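Local structure of monosaccharide-transporting ATPase (Actinobacillus succinogenes, 5DTE) at residues E39-T51 with D269-E281. The protein probably serves as the periplasmic sugar-binding component of an ABC transporter and holds D-allose in its pocket. Sequence-based numbering, arbitrary orientation.
With ALL (beta-D-allopyranose), chain E.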
loop_
_atom_site.group_PDB
_atom_site.type_symbol
_atom_site.label_atom_id
_atom_site.label_comp_id
_atom_site.label_asym_id
_atom_site.label_seq_id
_atom_site.Cartn_x
_atom_site.Cartn_y
_atom_site.Cartn_z
ATOM N N GLU A 39 4.628 2.011 9.436
ATOM C CA GLU A 39 3.662 1.655 10.463
ATOM C C GLU A 39 2.607 0.711 9.884
ATOM O O GLU A 39 2.144 -0.210 10.555
ATOM C CB GLU A 39 3.015 2.914 11.047
ATOM C CG GLU A 39 1.694 2.693 11.785
ATOM C CD GLU A 39 1.825 1.822 13.017
ATOM O OE1 GLU A 39 2.845 1.943 13.728
ATOM O OE2 GLU A 39 0.892 1.026 13.278
ATOM N N TYR A 40 2.251 0.942 8.628
ATOM C CA TYR A 40 1.297 0.104 7.921
ATOM C C TYR A 40 1.652 -1.404 7.974
ATOM O O TYR A 40 0.787 -2.250 8.230
ATOM C CB TYR A 40 1.173 0.584 6.465
ATOM C CG TYR A 40 0.279 -0.278 5.619
ATOM C CD1 TYR A 40 -1.098 -0.190 5.728
ATOM C CD2 TYR A 40 0.810 -1.198 4.726
ATOM C CE1 TYR A 40 -1.923 -0.991 4.963
ATOM C CE2 TYR A 40 -0.006 -2.005 3.960
ATOM C CZ TYR A 40 -1.370 -1.898 4.088
ATOM O OH TYR A 40 -2.185 -2.693 3.331
ATOM N N PHE A 41 2.917 -1.745 7.756
ATOM C CA PHE A 41 3.308 -3.154 7.764
ATOM C C PHE A 41 3.434 -3.704 9.184
ATOM O O PHE A 41 3.146 -4.877 9.432
ATOM C CB PHE A 41 4.598 -3.351 6.974
ATOM C CG PHE A 41 4.387 -3.346 5.494
ATOM C CD1 PHE A 41 3.650 -4.354 4.889
ATOM C CD2 PHE A 41 4.899 -2.327 4.701
ATOM C CE1 PHE A 41 3.430 -4.359 3.510
ATOM C CE2 PHE A 41 4.687 -2.321 3.318
ATOM C CZ PHE A 41 3.952 -3.344 2.724
ATOM N N ILE A 42 3.854 -2.850 10.108
ATOM C CA ILE A 42 3.799 -3.143 11.536
ATOM C C ILE A 42 2.385 -3.581 11.924
ATOM O O ILE A 42 2.187 -4.485 12.733
ATOM C CB ILE A 42 4.224 -1.908 12.360
ATOM C CG1 ILE A 42 5.743 -1.863 12.495
ATOM C CG2 ILE A 42 3.573 -1.905 13.739
ATOM C CD1 ILE A 42 6.311 -3.018 13.338
ATOM N N SER A 43 1.407 -2.936 11.305
ATOM C CA SER A 43 -0.011 -3.184 11.554
ATOM C C SER A 43 -0.454 -4.503 10.955
ATOM O O SER A 43 -1.277 -5.226 11.517
ATOM C CB SER A 43 -0.845 -2.036 10.978
ATOM O OG SER A 43 -2.176 -2.441 10.788
ATOM N N MET A 44 0.097 -4.796 9.788
ATOM C CA MET A 44 -0.247 -6.000 9.060
ATOM C C MET A 44 0.448 -7.192 9.690
ATOM O O MET A 44 -0.114 -8.289 9.765
ATOM C CB MET A 44 0.146 -5.852 7.590
ATOM C CG MET A 44 0.307 -7.157 6.845
ATOM S SD MET A 44 0.672 -6.908 5.103
ATOM C CE MET A 44 -0.742 -5.906 4.601
ATOM N N ARG A 45 1.680 -6.974 10.139
ATOM C CA ARG A 45 2.414 -8.047 10.774
ATOM C C ARG A 45 1.695 -8.448 12.061
ATOM O O ARG A 45 1.618 -9.627 12.382
ATOM C CB ARG A 45 3.860 -7.652 11.078
ATOM C CG ARG A 45 4.604 -8.780 11.793
ATOM C CD ARG A 45 5.410 -8.321 13.005
ATOM N NE ARG A 45 6.023 -9.471 13.675
ATOM C CZ ARG A 45 7.269 -9.898 13.486
ATOM N NH1 ARG A 45 7.715 -10.961 14.144
ATOM N NH2 ARG A 45 8.073 -9.259 12.657
ATOM N N GLN A 46 1.168 -7.467 12.793
ATOM C CA GLN A 46 0.466 -7.735 14.041
ATOM C C GLN A 46 -0.827 -8.502 13.809
ATOM O O GLN A 46 -1.108 -9.460 14.515
ATOM C CB GLN A 46 0.163 -6.442 14.772
ATOM C CG GLN A 46 -0.577 -6.655 16.072
ATOM C CD GLN A 46 -0.828 -5.350 16.803
ATOM O OE1 GLN A 46 -1.365 -4.396 16.229
ATOM N NE2 GLN A 46 -0.423 -5.292 18.071
ATOM N N GLY A 47 -1.616 -8.070 12.828
ATOM C CA GLY A 47 -2.794 -8.809 12.415
ATOM C C GLY A 47 -2.453 -10.203 11.922
ATOM O O GLY A 47 -3.234 -11.138 12.087
ATOM N N ALA A 48 -1.282 -10.342 11.316
ATOM C CA ALA A 48 -0.811 -11.639 10.827
ATOM C C ALA A 48 -0.605 -12.608 11.970
ATOM O O ALA A 48 -0.872 -13.797 11.838
ATOM C CB ALA A 48 0.498 -11.486 10.029
ATOM N N GLU A 49 -0.110 -12.096 13.091
ATOM C CA GLU A 49 0.224 -12.940 14.227
ATOM C C GLU A 49 -1.019 -13.300 15.049
ATOM O O GLU A 49 -1.097 -14.383 15.634
ATOM C CB GLU A 49 1.282 -12.254 15.082
ATOM C CG GLU A 49 2.629 -12.232 14.392
ATOM C CD GLU A 49 3.703 -11.534 15.205
ATOM O OE1 GLU A 49 3.401 -11.034 16.315
ATOM O OE2 GLU A 49 4.856 -11.479 14.723
ATOM N N GLU A 50 -1.997 -12.403 15.063
ATOM C CA GLU A 50 -3.302 -12.701 15.628
ATOM C C GLU A 50 -4.034 -13.804 14.858
ATOM O O GLU A 50 -4.663 -14.668 15.457
ATOM C CB GLU A 50 -4.148 -11.443 15.657
ATOM C CG GLU A 50 -3.597 -10.361 16.546
ATOM C CD GLU A 50 -4.210 -9.001 16.236
ATOM O OE1 GLU A 50 -4.991 -8.903 15.261
ATOM O OE2 GLU A 50 -3.893 -8.024 16.951
ATOM N N THR A 51 -3.964 -13.767 13.534
ATOM C CA THR A 51 -4.570 -14.814 12.708
ATOM C C THR A 51 -3.794 -16.129 12.862
ATOM O O THR A 51 -4.368 -17.216 12.827
ATOM C CB THR A 51 -4.633 -14.374 11.207
ATOM O OG1 THR A 51 -5.683 -13.416 11.027
ATOM C CG2 THR A 51 -4.867 -15.549 10.261
ATOM N N ASP A 269 -8.495 3.338 4.190
ATOM C CA ASP A 269 -8.168 2.157 4.973
ATOM C C ASP A 269 -8.143 0.974 4.029
ATOM O O ASP A 269 -9.154 0.588 3.437
ATOM C CB ASP A 269 -9.150 1.913 6.129
ATOM C CG ASP A 269 -8.670 0.796 7.086
ATOM O OD1 ASP A 269 -7.488 0.384 6.996
ATOM O OD2 ASP A 269 -9.467 0.342 7.941
ATOM N N GLN A 270 -6.952 0.416 3.904
ATOM C CA GLN A 270 -6.651 -0.656 2.981
ATOM C C GLN A 270 -6.972 -2.004 3.613
ATOM O O GLN A 270 -6.900 -3.041 2.954
ATOM C CB GLN A 270 -5.180 -0.563 2.603
ATOM C CG GLN A 270 -4.775 -1.403 1.477
ATOM C CD GLN A 270 -3.330 -1.235 1.179
ATOM O OE1 GLN A 270 -2.662 -0.435 1.821
ATOM N NE2 GLN A 270 -2.821 -1.991 0.209
ATOM N N LEU A 271 -7.319 -1.967 4.902
ATOM C CA LEU A 271 -7.610 -3.164 5.690
ATOM C C LEU A 271 -6.451 -4.171 5.684
ATOM O O LEU A 271 -6.595 -5.313 5.218
ATOM C CB LEU A 271 -8.895 -3.810 5.177
ATOM C CG LEU A 271 -10.021 -2.780 5.216
ATOM C CD1 LEU A 271 -11.278 -3.350 4.647
ATOM C CD2 LEU A 271 -10.244 -2.353 6.645
ATOM N N PRO A 272 -5.300 -3.754 6.232
ATOM C CA PRO A 272 -4.082 -4.557 6.104
ATOM C C PRO A 272 -4.140 -5.852 6.916
ATOM O O PRO A 272 -3.396 -6.787 6.625
ATOM C CB PRO A 272 -2.997 -3.622 6.633
ATOM C CG PRO A 272 -3.703 -2.745 7.600
ATOM C CD PRO A 272 -5.102 -2.580 7.099
ATOM N N LYS A 273 -5.009 -5.906 7.920
ATOM C CA LYS A 273 -5.150 -7.122 8.716
ATOM C C LYS A 273 -6.028 -8.122 7.995
ATOM O O LYS A 273 -5.727 -9.309 8.007
ATOM C CB LYS A 273 -5.732 -6.816 10.091
ATOM C CG LYS A 273 -5.043 -5.665 10.801
ATOM C CD LYS A 273 -4.733 -6.001 12.235
ATOM C CE LYS A 273 -4.083 -4.835 12.949
ATOM N NZ LYS A 273 -3.818 -5.172 14.377
ATOM N N LYS A 274 -7.109 -7.639 7.371
ATOM C CA LYS A 274 -8.011 -8.485 6.583
ATOM C C LYS A 274 -7.286 -9.072 5.369
ATOM O O LYS A 274 -7.447 -10.251 5.037
ATOM C CB LYS A 274 -9.227 -7.694 6.129
ATOM C CG LYS A 274 -10.234 -8.504 5.299
ATOM C CD LYS A 274 -11.479 -7.654 4.939
ATOM C CE LYS A 274 -12.376 -8.269 3.847
ATOM N NZ LYS A 274 -13.003 -9.543 4.240
ATOM N N GLN A 275 -6.488 -8.235 4.711
ATOM C CA GLN A 275 -5.642 -8.687 3.616
ATOM C C GLN A 275 -4.790 -9.892 4.010
ATOM O O GLN A 275 -4.958 -10.990 3.483
ATOM C CB GLN A 275 -4.724 -7.567 3.153
ATOM C CG GLN A 275 -5.380 -6.510 2.306
ATOM C CD GLN A 275 -4.354 -5.663 1.558
ATOM O OE1 GLN A 275 -3.223 -6.094 1.300
ATOM N NE2 GLN A 275 -4.749 -4.456 1.202
ATOM N N VAL A 276 -3.869 -9.677 4.943
ATOM C CA VAL A 276 -2.948 -10.729 5.344
ATOM C C VAL A 276 -3.698 -11.881 6.016
ATOM O O VAL A 276 -3.211 -13.003 6.054
ATOM C CB VAL A 276 -1.858 -10.181 6.273
ATOM C CG1 VAL A 276 -2.462 -9.681 7.573
ATOM C CG2 VAL A 276 -0.777 -11.228 6.517
ATOM N N ALA A 277 -4.900 -11.616 6.522
ATOM C CA ALA A 277 -5.727 -12.698 7.035
ATOM C C ALA A 277 -6.184 -13.552 5.872
ATOM O O ALA A 277 -6.043 -14.769 5.919
ATOM C CB ALA A 277 -6.907 -12.175 7.812
ATOM N N ILE A 278 -6.709 -12.922 4.820
ATOM C CA ILE A 278 -7.083 -13.670 3.611
ATOM C C ILE A 278 -5.869 -14.385 3.007
ATOM O O ILE A 278 -5.989 -15.513 2.548
ATOM C CB ILE A 278 -7.749 -12.771 2.536
ATOM C CG1 ILE A 278 -9.267 -12.744 2.734
ATOM C CG2 ILE A 278 -7.484 -13.304 1.143
ATOM C CD1 ILE A 278 -9.753 -11.929 3.922
ATOM N N ALA A 279 -4.699 -13.752 3.037
ATOM C CA ALA A 279 -3.477 -14.411 2.580
ATOM C C ALA A 279 -3.227 -15.754 3.296
ATOM O O ALA A 279 -3.010 -16.788 2.656
ATOM C CB ALA A 279 -2.304 -13.494 2.766
ATOM N N ILE A 280 -3.278 -15.728 4.625
ATOM C CA ILE A 280 -3.099 -16.926 5.448
ATOM C C ILE A 280 -4.239 -17.923 5.252
ATOM O O ILE A 280 -4.034 -19.137 5.339
ATOM C CB ILE A 280 -3.006 -16.560 6.943
ATOM C CG1 ILE A 280 -1.828 -15.618 7.182
ATOM C CG2 ILE A 280 -2.916 -17.813 7.820
ATOM C CD1 ILE A 280 -1.970 -14.781 8.437
ATOM N N GLU A 281 -5.442 -17.406 4.991
ATOM C CA GLU A 281 -6.597 -18.261 4.747
ATOM C C GLU A 281 -6.441 -18.950 3.382
ATOM O O GLU A 281 -6.878 -20.095 3.187
ATOM C CB GLU A 281 -7.899 -17.454 4.815
ATOM C CG GLU A 281 -8.660 -17.555 6.159
ATOM C CD GLU A 281 -9.623 -18.756 6.228
ATOM O OE1 GLU A 281 -9.824 -19.432 5.187
ATOM O OE2 GLU A 281 -10.187 -19.014 7.322
HETATM C C1 ALL E . 2.584 -0.076 -0.563
HETATM C C2 ALL E . 1.512 -0.468 0.435
HETATM C C3 ALL E . 1.372 0.520 1.533
HETATM C C4 ALL E . 2.690 0.924 2.115
HETATM C C5 ALL E . 3.559 1.458 0.989
HETATM C C6 ALL E . 4.834 2.082 1.453
HETATM O O1 ALL E . 2.860 -1.104 -1.432
HETATM O O2 ALL E . 0.256 -0.531 -0.275
HETATM O O3 ALL E . 0.733 1.722 1.001
HETATM O O4 ALL E . 2.498 1.928 3.122
HETATM O O5 ALL E . 3.853 0.333 0.110
HETATM O O6 ALL E . 5.714 1.071 1.897
#
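Lys273 lays CD against CA of Gly47 and CE against the carbonyl oxygen of Ser43, sitting as a knob among Ser43, Gln46, Gly47 and Glu50. With no side chain at Gly47, the CA atoms of Gly47 and Lys273 come to 4.7 Å, and helices 39-51 and 272-281 pack at an axis distance of 8.0 Å, crossing at -47°. CG of Lys273 stands anti to its own carbonyl carbon (chi1 -49°) and the chain bends at chi2, which carries NZ over the helix to Gln46. There NZ donates to Gln46 OE1 at 3.2 Å, approaching from above the carbonyl plane, and forms a long salt bridge with OE2 of Glu50.

Away from the lysine the contact is mainly apolar. Met44, bent at its thioether, sets CE against CB of Pro272 (3.8 Å) and CG against CB of Val276, whose CG2 meets CB of Ala48. Farther along, CG2 of Thr51 and CD1 of Ile280 touch tip to tip at 3.5 Å. Met44 and Val276 also pack on Leu115, in the six-stranded parallel sheet of one lobe of this periplasmic-binding-protein fold.

At the sugar end, the Tyr40 ring lies obliquely between two neighbours on opposite sides of its plane: CE1 is 3.3 Å from CB of Pro272, CD2 3.7 Å from C3 of the allose. This apolar contact with Pro272 would limit the ring's movement and probably steadies one wall of the allose site.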